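Probable hydrolase (Pseudomonas aeruginosa, PDB 7AL6) is of unknown function but has the alpha/beta hydrolase fold and is probably a hydrolase, perhaps a lipolytic one. Local coordinates at residues G92-S97 / P116-R121; E120-I125 / C227-V232; L150-K155 / D202-L207. One frame throughout, in Å; residues are numbered along the deposited sequence.

Interaction 1 comes first along the chain. It pairs the start of strand 96-101 with the start of strand 119-125 and closes a short loop that holds helix 103-114. Interaction 2 begins where interaction 1 ends, sharing Glu120 and Arg121, and carries the same sheet on to strand 229-234. It closes a long loop of about a hundred residues. Interaction 3 falls within that long loop. There 150-155, after helix 138-150, meets 202-207 in the helical insertion between these two strands. Interactions 1 and 2 touch each other, their centres about 13 Å apart. Interaction 3 lies across the chain's centre from both, its nearest atoms about 18 to 20 Å away.

Interaction 1 of 3, residues G92-S97 / P116-R121; sequences GWERFS and PERIER
Phe96 and Ile119 form a parallel bridge, with Phe96 N donating to Arg118 O (3.1 Å) and Glu120 N donating to Phe96 O (2.9 Å). Both strands begin here, and helix 103-114 makes the crossover of this beta-alpha-beta unit. Arg118 carries much of the side-chain contact. Its chain bends at chi2 and chi3, both near -60°, and folds toward the residues leading into Phe96. Arg118 NE donates to Glu94 O at 2.7 Å. Arg118 NH1 reaches Trp93 O at 2.9 Å, with the oxygen in the guanidinium plane, and adds a weak bond to Glu94 O. Two successive carbonyls are thus held by one guanidinium. Glu94 OE2 lies over a face of that group, offset toward the rim, the two planes nearly parallel. Glu94 OE1 and Arg118 NE form a long salt bridge, charge against charge, with no N-H aimed at OE1. A water joins Glu94 OE1 to Glu117 O.

Phe96 CG sits between the backbone N and the carbonyl carbon (chi1 57°), and the ring lies beside Arg118 O and Ile119. Arg118 O is over one ring face, and Phe96 CE2 meets Ile119 CD1 at 3.5 Å. Arg95 CB packs on Glu120 CG at 3.7 Å. Their charged ends form another long salt bridge, the carboxylate oxygen again well out of the guanidinium plane. A second water accepts from Ser97 OG and donates to Glu120 OE2. Ser97 OG also lies 3.4 Å from Arg121 CB.

The direct hydrogen bonds across the contact come from the backbone and from Arg118. The acidic side chains add mainly charge and water links. Arg118 NH2 pairs with Glu89, so one guanidinium joins this end of strand 119-125 to the residues leading into strand 96-101 and to helix 77-91.

Interaction 2 of 3, residues E120-I125 / C227-V232; sequences ERLALI and CPVSLV. With EDO (1,2-ethanediol), chain H.
Val229 has CG1 anti to the backbone N (chi1 174°), and this methyl meets Leu124 CD1 at 3.8 Å. Leu122 has CG anti to the carbonyl carbon (chi1 -78°), where Leu122 CG packs beside Cys227 SG. The Leu122 and Val229 side chains lie side by side, pointing the same way, with Leu122 CB 3.9 Å from Val229 CG2. Leu124 CB also packs against Leu231 CD1. Helix 103-114 packs on Leu122 and Leu124.

At the start of the pair, CG of Pro228 lies over one face of the Arg121 guanidinium, 3.5 Å from NH2. NH1 of Arg121 pairs with the C-terminal carboxylate of Arg286.

The backbones run parallel, with axes 8° apart. Leu122 N donates to Pro228 O, and Ser230 N to Leu122 O. Next, Leu124 N donates to Ser230 O at 2.7 Å, and Val232 N to Leu124 O. Val229 N faces away from this ladder and donates at 3.0 Å to O2 of an ethanediol, probably from the crystallisation liquor.

Ala123, Ile125 and Ser230 share the other face, where helix 270-284 packs. This is the parallel part of the mixed sheet of the alpha/beta hydrolase fold, with helices on both faces. Ile125 reaches residues of a probable Ser-His-Asp triad.

Interaction 3 of 3, residues L150-K155 / D202-L207; sequences LALRHK and DARLTL
The contact lies in the helical insertion between strands 119-125 and 229-234, the position of the cap in alpha/beta hydrolases. Here the loop after helix 138-150 meets a 3-10 turn at 203-206. Leu152 carries the contact. Its CG is anti to the backbone N (chi1 -166°), and its two methyls spread over the turn. Leu152 CD1 touches Leu207 CD2 at 3.6 Å and Ala203 O at 3.7 Å. Leu152 CD2 meets Arg204 CG at 3.6 Å. Leu152 crosses both Arg204 and Leu207 at about a right angle.

Lys155 adds a looser edge. Its CB packs on Ala203 CB at 4.0 Å, and its CE lies 3.6 Å from Thr206 OG1. The Lys155 and Thr206 side chains slide past each other in opposite directions. Thr206 OG1 itself donates to Ala203 O (2.8 Å), which also accepts from Thr206 N.

The turn is braced from within. Asp202 OD1 accepts from Arg204 N at 3.0 Å, an Asx turn, and also from Arg204 NE. Arg204 NH2 completes a side-on salt bridge with OD2.

Leu207 rests on Ala148 and Gln149 of helix 138-150, while Arg204 and Asp202 bond to Arg69, Ala70 and Tyr75 in a loop that precedes helix 77-91.

Interaction 1 of 3, residues G92-S97 / P116-R121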
loop_
_atom_site.group_PDB
_atom_site.type_symbol
_atom_site.label_atom_id
_atom_site.label_comp_id
_atom_site.label_asym_id
_atom_site.label_seq_id
_atom_site.Cartn_x
_atom_site.Cartn_y
_atom_site.Cartn_z
ATOM N N GLY A 92 -10.123 -23.292 -2.091
ATOM C CA GLY A 92 -10.437 -24.347 -3.035
ATOM C C GLY A 92 -11.881 -24.791 -3.045
ATOM O O GLY A 92 -12.160 -25.893 -3.510
ATOM N N TRP A 93 -12.806 -23.960 -2.557
ATOM C CA TRP A 93 -14.213 -24.329 -2.386
ATOM C C TRP A 93 -15.008 -23.861 -3.605
ATOM O O TRP A 93 -15.245 -22.662 -3.784
ATOM C CB TRP A 93 -14.786 -23.712 -1.113
ATOM C CG TRP A 93 -14.312 -24.374 0.147
ATOM C CD1 TRP A 93 -13.430 -25.417 0.242
ATOM C CD2 TRP A 93 -14.718 -24.064 1.494
ATOM N NE1 TRP A 93 -13.253 -25.769 1.566
ATOM C CE2 TRP A 93 -14.033 -24.950 2.350
ATOM C CE3 TRP A 93 -15.590 -23.121 2.054
ATOM C CZ2 TRP A 93 -14.186 -24.923 3.731
ATOM C CZ3 TRP A 93 -15.748 -23.111 3.419
ATOM C CH2 TRP A 93 -15.064 -24.029 4.244
ATOM N N GLU A 94 -15.496 -24.785 -4.412
ATOM C CA GLU A 94 -16.326 -24.423 -5.577
ATOM C C GLU A 94 -17.725 -24.069 -5.068
ATOM O O GLU A 94 -18.183 -23.008 -5.357
ATOM C CB GLU A 94 -16.325 -25.539 -6.614
ATOM C CG GLU A 94 -17.272 -25.283 -7.770
ATOM C CD GLU A 94 -17.141 -23.928 -8.437
ATOM O OE1 GLU A 94 -18.145 -23.409 -8.914
ATOM O OE2 GLU A 94 -16.035 -23.405 -8.484
ATOM N N ARG A 95 -18.352 -24.946 -4.313
ATOM C CA ARG A 95 -19.683 -24.693 -3.735
ATOM C C ARG A 95 -19.535 -24.690 -2.222
ATOM O O ARG A 95 -18.736 -25.446 -1.705
ATOM C CB ARG A 95 -20.696 -25.722 -4.215
ATOM C CG ARG A 95 -21.253 -25.411 -5.593
ATOM C CD ARG A 95 -22.407 -26.313 -5.939
ATOM N NE ARG A 95 -22.030 -27.697 -5.748
ATOM C CZ ARG A 95 -22.680 -28.724 -6.277
ATOM N NH1 ARG A 95 -23.737 -28.505 -7.033
ATOM N NH2 ARG A 95 -22.272 -29.958 -6.062
ATOM N N PHE A 96 -20.278 -23.836 -1.552
ATOM C CA PHE A 96 -20.186 -23.693 -0.087
ATOM C C PHE A 96 -21.455 -23.042 0.448
ATOM O O PHE A 96 -22.184 -22.451 -0.288
ATOM C CB PHE A 96 -18.961 -22.866 0.288
ATOM C CG PHE A 96 -18.926 -21.496 -0.326
ATOM C CD1 PHE A 96 -18.410 -21.304 -1.590
ATOM C CD2 PHE A 96 -19.395 -20.398 0.361
ATOM C CE1 PHE A 96 -18.374 -20.048 -2.155
ATOM C CE2 PHE A 96 -19.351 -19.142 -0.205
ATOM C CZ PHE A 96 -18.856 -18.974 -1.466
ATOM N N SER A 97 -21.641 -23.145 1.741
ATOM C CA SER A 97 -22.777 -22.568 2.447
ATOM C C SER A 97 -22.322 -21.360 3.246
ATOM O O SER A 97 -21.124 -21.182 3.505
ATOM C CB SER A 97 -23.416 -23.628 3.325
ATOM O OG SER A 97 -24.078 -24.572 2.458
ATOM N N PRO A 116 -25.869 -17.486 -7.447
ATOM C CA PRO A 116 -26.584 -18.642 -6.931
ATOM C C PRO A 116 -25.865 -19.970 -7.220
ATOM O O PRO A 116 -25.955 -20.818 -6.443
ATOM C CB PRO A 116 -27.968 -18.576 -7.565
ATOM C CG PRO A 116 -27.863 -17.548 -8.642
ATOM C CD PRO A 116 -26.665 -16.686 -8.329
ATOM N N GLU A 117 -25.062 -20.045 -8.272
ATOM C CA GLU A 117 -24.297 -21.250 -8.682
ATOM C C GLU A 117 -23.347 -21.703 -7.548
ATOM O O GLU A 117 -23.110 -22.873 -7.460
ATOM C CB GLU A 117 -23.567 -20.963 -10.004
ATOM C CG GLU A 117 -22.325 -20.086 -9.827
ATOM C CD GLU A 117 -21.704 -19.228 -10.913
ATOM O OE1 GLU A 117 -22.414 -18.761 -11.788
ATOM O OE2 GLU A 117 -20.507 -18.967 -10.803
ATOM N N ARG A 118 -22.792 -20.805 -6.734
ATOM C CA ARG A 118 -21.804 -21.096 -5.679
ATOM C C ARG A 118 -22.395 -21.403 -4.304
ATOM O O ARG A 118 -21.716 -22.017 -3.560
ATOM C CB ARG A 118 -20.919 -19.869 -5.456
ATOM C CG ARG A 118 -20.277 -19.285 -6.699
ATOM C CD ARG A 118 -19.270 -20.167 -7.402
ATOM N NE ARG A 118 -18.190 -20.632 -6.562
ATOM C CZ ARG A 118 -16.961 -20.142 -6.541
ATOM N NH1 ARG A 118 -16.073 -20.658 -5.720
ATOM N NH2 ARG A 118 -16.613 -19.157 -7.337
ATOM N N ILE A 119 -23.625 -21.039 -3.995
ATOM C CA ILE A 119 -24.075 -21.073 -2.603
ATOM C C ILE A 119 -25.061 -22.223 -2.408
ATOM O O ILE A 119 -26.146 -22.248 -3.010
ATOM C CB ILE A 119 -24.722 -19.740 -2.194
ATOM C CG1 ILE A 119 -23.804 -18.567 -2.449
ATOM C CG2 ILE A 119 -25.119 -19.807 -0.731
ATOM C CD1 ILE A 119 -22.392 -18.730 -1.800
ATOM N N GLU A 120 -24.699 -23.172 -1.564
ATOM C CA GLU A 120 -25.533 -24.353 -1.415
ATOM C C GLU A 120 -26.715 -24.120 -0.456
ATOM O O GLU A 120 -27.821 -24.577 -0.735
ATOM C CB GLU A 120 -24.697 -25.521 -0.932
ATOM C CG GLU A 120 -23.659 -25.990 -1.945
ATOM C CD GLU A 120 -22.874 -27.201 -1.478
ATOM O OE1 GLU A 120 -23.133 -28.291 -2.045
ATOM O OE2 GLU A 120 -21.995 -27.067 -0.574
ATOM N N ARG A 121 -26.463 -23.469 0.674
ATOM C CA ARG A 121 -27.444 -23.191 1.746
ATOM C C ARG A 121 -27.143 -21.859 2.454
ATOM O O ARG A 121 -26.003 -21.455 2.466
ATOM C CB ARG A 121 -27.411 -24.331 2.766
ATOM C CG ARG A 121 -27.508 -25.733 2.185
ATOM C CD ARG A 121 -28.935 -26.225 2.104
ATOM N NE ARG A 121 -29.129 -27.598 1.678
ATOM C CZ ARG A 121 -29.237 -28.001 0.426
ATOM N NH1 ARG A 121 -29.460 -29.268 0.170
ATOM N NH2 ARG A 121 -29.126 -27.155 -0.570
HETATM O O HOH W 1 -20.844 -24.005 -8.870
HETATM O O HOH W 2 -22.058 -26.439 2.267
#

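Interaction 2 of 3, residues E120-I125 / C227-V232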
loop_
_atom_site.group_PDB
_atom_site.type_symbol
_atom_site.label_atom_id
_atom_site.label_comp_id
_atom_site.label_asym_id
_atom_site.label_seq_id
_atom_site.Cartn_x
_atom_site.Cartn_y
_atom_site.Cartn_z
ATOM N N GLU A 120 -24.699 -23.172 -1.564
ATOM C CA GLU A 120 -25.533 -24.353 -1.415
ATOM C C GLU A 120 -26.715 -24.120 -0.456
ATOM O O GLU A 120 -27.821 -24.577 -0.735
ATOM C CB GLU A 120 -24.697 -25.521 -0.932
ATOM C CG GLU A 120 -23.659 -25.990 -1.945
ATOM C CD GLU A 120 -22.874 -27.201 -1.478
ATOM O OE1 GLU A 120 -23.133 -28.291 -2.045
ATOM O OE2 GLU A 120 -21.995 -27.067 -0.574
ATOM N N ARG A 121 -26.463 -23.469 0.674
ATOM C CA ARG A 121 -27.444 -23.191 1.746
ATOM C C ARG A 121 -27.143 -21.859 2.454
ATOM O O ARG A 121 -26.003 -21.455 2.466
ATOM C CB ARG A 121 -27.411 -24.331 2.766
ATOM C CG ARG A 121 -27.508 -25.733 2.185
ATOM C CD ARG A 121 -28.935 -26.225 2.104
ATOM N NE ARG A 121 -29.129 -27.598 1.678
ATOM C CZ ARG A 121 -29.237 -28.001 0.426
ATOM N NH1 ARG A 121 -29.460 -29.268 0.170
ATOM N NH2 ARG A 121 -29.126 -27.155 -0.570
ATOM N N LEU A 122 -28.153 -21.217 3.028
ATOM C CA LEU A 122 -27.991 -19.988 3.837
ATOM C C LEU A 122 -28.565 -20.219 5.237
ATOM O O LEU A 122 -29.714 -20.592 5.318
ATOM C CB LEU A 122 -28.761 -18.824 3.223
ATOM C CG LEU A 122 -28.166 -18.109 2.029
ATOM C CD1 LEU A 122 -28.768 -16.729 1.932
ATOM C CD2 LEU A 122 -26.658 -18.037 2.102
ATOM N N ALA A 123 -27.798 -19.999 6.294
ATOM C CA ALA A 123 -28.268 -20.006 7.690
ATOM C C ALA A 123 -28.114 -18.556 8.150
ATOM O O ALA A 123 -27.002 -18.068 8.190
ATOM C CB ALA A 123 -27.513 -20.989 8.525
ATOM N N LEU A 124 -29.215 -17.895 8.451
ATOM C CA LEU A 124 -29.215 -16.473 8.769
ATOM C C LEU A 124 -29.663 -16.271 10.211
ATOM O O LEU A 124 -30.666 -16.861 10.642
ATOM C CB LEU A 124 -30.102 -15.714 7.815
ATOM C CG LEU A 124 -29.882 -15.969 6.320
ATOM C CD1 LEU A 124 -30.874 -15.180 5.504
ATOM C CD2 LEU A 124 -28.459 -15.593 5.890
ATOM N N ILE A 125 -28.939 -15.425 10.938
ATOM C CA ILE A 125 -29.294 -15.067 12.333
ATOM C C ILE A 125 -29.697 -13.585 12.397
ATOM O O ILE A 125 -28.823 -12.736 12.282
ATOM C CB ILE A 125 -28.173 -15.385 13.330
ATOM C CG1 ILE A 125 -27.695 -16.829 13.227
ATOM C CG2 ILE A 125 -28.617 -15.055 14.732
ATOM C CD1 ILE A 125 -26.464 -17.111 14.021
ATOM N N CYS A 227 -31.309 -20.862 -3.077
ATOM C CA CYS A 227 -31.017 -21.992 -2.226
ATOM C C CYS A 227 -31.924 -22.047 -1.014
ATOM O O CYS A 227 -32.589 -21.072 -0.671
ATOM C CB CYS A 227 -29.555 -21.955 -1.755
ATOM S SG CYS A 227 -29.208 -20.492 -0.722
ATOM N N PRO A 228 -31.976 -23.201 -0.355
ATOM C CA PRO A 228 -32.672 -23.294 0.927
ATOM C C PRO A 228 -32.095 -22.295 1.909
ATOM O O PRO A 228 -30.884 -22.089 1.968
ATOM C CB PRO A 228 -32.404 -24.733 1.382
ATOM C CG PRO A 228 -32.149 -25.496 0.092
ATOM C CD PRO A 228 -31.458 -24.498 -0.816
ATOM N N VAL A 229 -32.977 -21.693 2.697
ATOM C CA VAL A 229 -32.615 -20.658 3.654
ATOM C C VAL A 229 -33.261 -20.996 4.992
ATOM O O VAL A 229 -34.459 -21.303 5.044
ATOM C CB VAL A 229 -33.066 -19.262 3.202
ATOM C CG1 VAL A 229 -32.799 -18.247 4.318
ATOM C CG2 VAL A 229 -32.395 -18.817 1.930
ATOM N N SER A 230 -32.469 -20.947 6.068
ATOM C CA SER A 230 -32.964 -21.018 7.436
ATOM C C SER A 230 -32.723 -19.681 8.137
ATOM O O SER A 230 -31.572 -19.246 8.311
ATOM C CB SER A 230 -32.283 -22.150 8.174
ATOM O OG SER A 230 -32.829 -22.316 9.482
ATOM N N LEU A 231 -33.799 -19.030 8.540
ATOM C CA LEU A 231 -33.726 -17.750 9.223
ATOM C C LEU A 231 -34.141 -17.841 10.694
ATOM O O LEU A 231 -35.260 -18.277 11.026
ATOM C CB LEU A 231 -34.580 -16.721 8.501
ATOM C CG LEU A 231 -34.670 -15.343 9.147
ATOM C CD1 LEU A 231 -33.339 -14.588 9.248
ATOM C CD2 LEU A 231 -35.664 -14.562 8.343
ATOM N N VAL A 232 -33.262 -17.358 11.577
ATOM C CA VAL A 232 -33.548 -17.276 13.012
ATOM C C VAL A 232 -33.883 -15.839 13.355
ATOM O O VAL A 232 -33.174 -14.901 12.955
ATOM C CB VAL A 232 -32.380 -17.789 13.855
ATOM C CG1 VAL A 232 -32.546 -17.334 15.324
ATOM C CG2 VAL A 232 -32.314 -19.308 13.741
HETATM C C1 EDO H . -35.278 -24.274 2.944
HETATM O O1 EDO H . -35.826 -25.453 2.414
HETATM C C2 EDO H . -36.202 -23.128 2.862
HETATM O O2 EDO H . -35.831 -22.077 2.049
#

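Interaction 3 of 3, residues L150-K155 / D202-L207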
loop_
_atom_site.group_PDB
_atom_site.type_symbol
_atom_site.label_atom_id
_atom_site.label_comp_id
_atom_site.label_asym_id
_atom_site.label_seq_id
_atom_site.Cartn_x
_atom_site.Cartn_y
_atom_site.Cartn_z
ATOM N N LEU A 150 -14.485 13.968 3.341
ATOM C CA LEU A 150 -13.573 15.092 3.575
ATOM C C LEU A 150 -13.286 15.276 5.060
ATOM O O LEU A 150 -12.166 15.643 5.441
ATOM C CB LEU A 150 -14.149 16.392 3.003
ATOM C CG LEU A 150 -14.342 16.528 1.493
ATOM C CD1 LEU A 150 -14.924 17.908 1.176
ATOM C CD2 LEU A 150 -13.080 16.346 0.702
ATOM N N ALA A 151 -14.286 15.036 5.912
ATOM C CA ALA A 151 -14.147 15.210 7.354
ATOM C C ALA A 151 -13.517 14.020 8.061
ATOM O O ALA A 151 -13.364 14.062 9.287
ATOM C CB ALA A 151 -15.518 15.484 7.988
ATOM N N LEU A 152 -13.118 12.972 7.338
ATOM C CA LEU A 152 -12.755 11.738 8.024
ATOM C C LEU A 152 -11.392 11.812 8.679
ATOM O O LEU A 152 -11.120 11.061 9.625
ATOM C CB LEU A 152 -12.761 10.560 7.058
ATOM C CG LEU A 152 -12.731 9.196 7.754
ATOM C CD1 LEU A 152 -14.112 8.925 8.328
ATOM C CD2 LEU A 152 -12.284 8.123 6.787
ATOM N N ARG A 153 -10.507 12.652 8.158
ATOM C CA ARG A 153 -9.190 12.808 8.771
ATOM C C ARG A 153 -9.283 12.975 10.290
ATOM O O ARG A 153 -8.425 12.480 11.030
ATOM C CB ARG A 153 -8.479 14.013 8.143
ATOM C CG ARG A 153 -9.191 15.364 8.369
ATOM C CD ARG A 153 -8.914 16.383 7.248
ATOM N NE ARG A 153 -7.487 16.675 7.066
ATOM C CZ ARG A 153 -6.788 16.410 5.960
ATOM N NH1 ARG A 153 -7.370 15.843 4.903
ATOM N NH2 ARG A 153 -5.494 16.720 5.907
ATOM N N HIS A 154 -10.323 13.660 10.768
ATOM C CA HIS A 154 -10.414 14.132 12.145
ATOM C C HIS A 154 -10.982 13.086 13.121
ATOM O O HIS A 154 -11.359 13.451 14.247
ATOM C CB HIS A 154 -11.271 15.414 12.211
ATOM C CG HIS A 154 -10.798 16.521 11.306
ATOM N ND1 HIS A 154 -9.567 17.128 11.452
ATOM C CD2 HIS A 154 -11.402 17.145 10.264
ATOM C CE1 HIS A 154 -9.420 18.056 10.523
ATOM N NE2 HIS A 154 -10.516 18.084 9.786
ATOM N N LYS A 155 -11.046 11.805 12.729
ATOM C CA LYS A 155 -11.617 10.764 13.589
ATOM C C LYS A 155 -10.537 10.099 14.441
ATOM O O LYS A 155 -9.404 9.892 13.993
ATOM C CB LYS A 155 -12.352 9.691 12.771
ATOM C CG LYS A 155 -13.561 10.182 11.968
ATOM C CD LYS A 155 -14.896 9.915 12.672
ATOM C CE LYS A 155 -16.082 10.237 11.750
ATOM N NZ LYS A 155 -17.241 10.809 12.482
ATOM N N ASP A 202 -11.646 0.427 11.782
ATOM C CA ASP A 202 -11.266 1.337 10.716
ATOM C C ASP A 202 -12.277 2.470 10.745
ATOM O O ASP A 202 -13.493 2.228 10.742
ATOM C CB ASP A 202 -11.244 0.605 9.387
ATOM C CG ASP A 202 -10.525 1.357 8.302
ATOM O OD1 ASP A 202 -10.744 2.595 8.123
ATOM O OD2 ASP A 202 -9.772 0.667 7.565
ATOM N N ALA A 203 -11.777 3.697 10.860
ATOM C CA ALA A 203 -12.670 4.842 10.891
ATOM C C ALA A 203 -13.526 4.928 9.635
ATOM O O ALA A 203 -14.600 5.524 9.670
ATOM C CB ALA A 203 -11.860 6.124 11.060
ATOM N N ARG A 204 -13.081 4.351 8.522
ATOM C CA ARG A 204 -13.910 4.382 7.328
ATOM C C ARG A 204 -15.219 3.632 7.541
ATOM O O ARG A 204 -16.174 3.858 6.793
ATOM C CB ARG A 204 -13.149 3.792 6.134
ATOM C CG ARG A 204 -11.984 4.667 5.653
ATOM C CD ARG A 204 -11.252 3.956 4.528
ATOM N NE ARG A 204 -10.271 3.027 5.070
ATOM C CZ ARG A 204 -9.411 2.333 4.341
ATOM N NH1 ARG A 204 -9.413 2.440 3.015
ATOM N NH2 ARG A 204 -8.557 1.519 4.944
ATOM N N LEU A 205 -15.262 2.717 8.514
ATOM C CA LEU A 205 -16.467 1.955 8.769
ATOM C C LEU A 205 -17.618 2.852 9.206
ATOM O O LEU A 205 -18.762 2.392 9.205
ATOM C CB LEU A 205 -16.217 0.900 9.856
ATOM C CG LEU A 205 -15.357 -0.267 9.357
ATOM C CD1 LEU A 205 -14.881 -1.156 10.445
ATOM C CD2 LEU A 205 -16.132 -1.096 8.326
ATOM N N THR A 206 -17.336 4.100 9.625
ATOM C CA THR A 206 -18.380 5.047 10.028
ATOM C C THR A 206 -18.945 5.841 8.859
ATOM O O THR A 206 -19.903 6.589 9.052
ATOM C CB THR A 206 -17.865 6.069 11.082
ATOM O OG1 THR A 206 -16.888 6.966 10.504
ATOM C CG2 THR A 206 -17.249 5.379 12.226
ATOM N N LEU A 207 -18.337 5.758 7.680
ATOM C CA LEU A 207 -18.768 6.588 6.576
ATOM C C LEU A 207 -20.148 6.129 6.112
ATOM O O LEU A 207 -20.477 4.945 6.199
ATOM C CB LEU A 207 -17.800 6.495 5.418
ATOM C CG LEU A 207 -16.422 7.138 5.637
ATOM C CD1 LEU A 207 -15.457 6.619 4.559
ATOM C CD2 LEU A 207 -16.496 8.656 5.600
#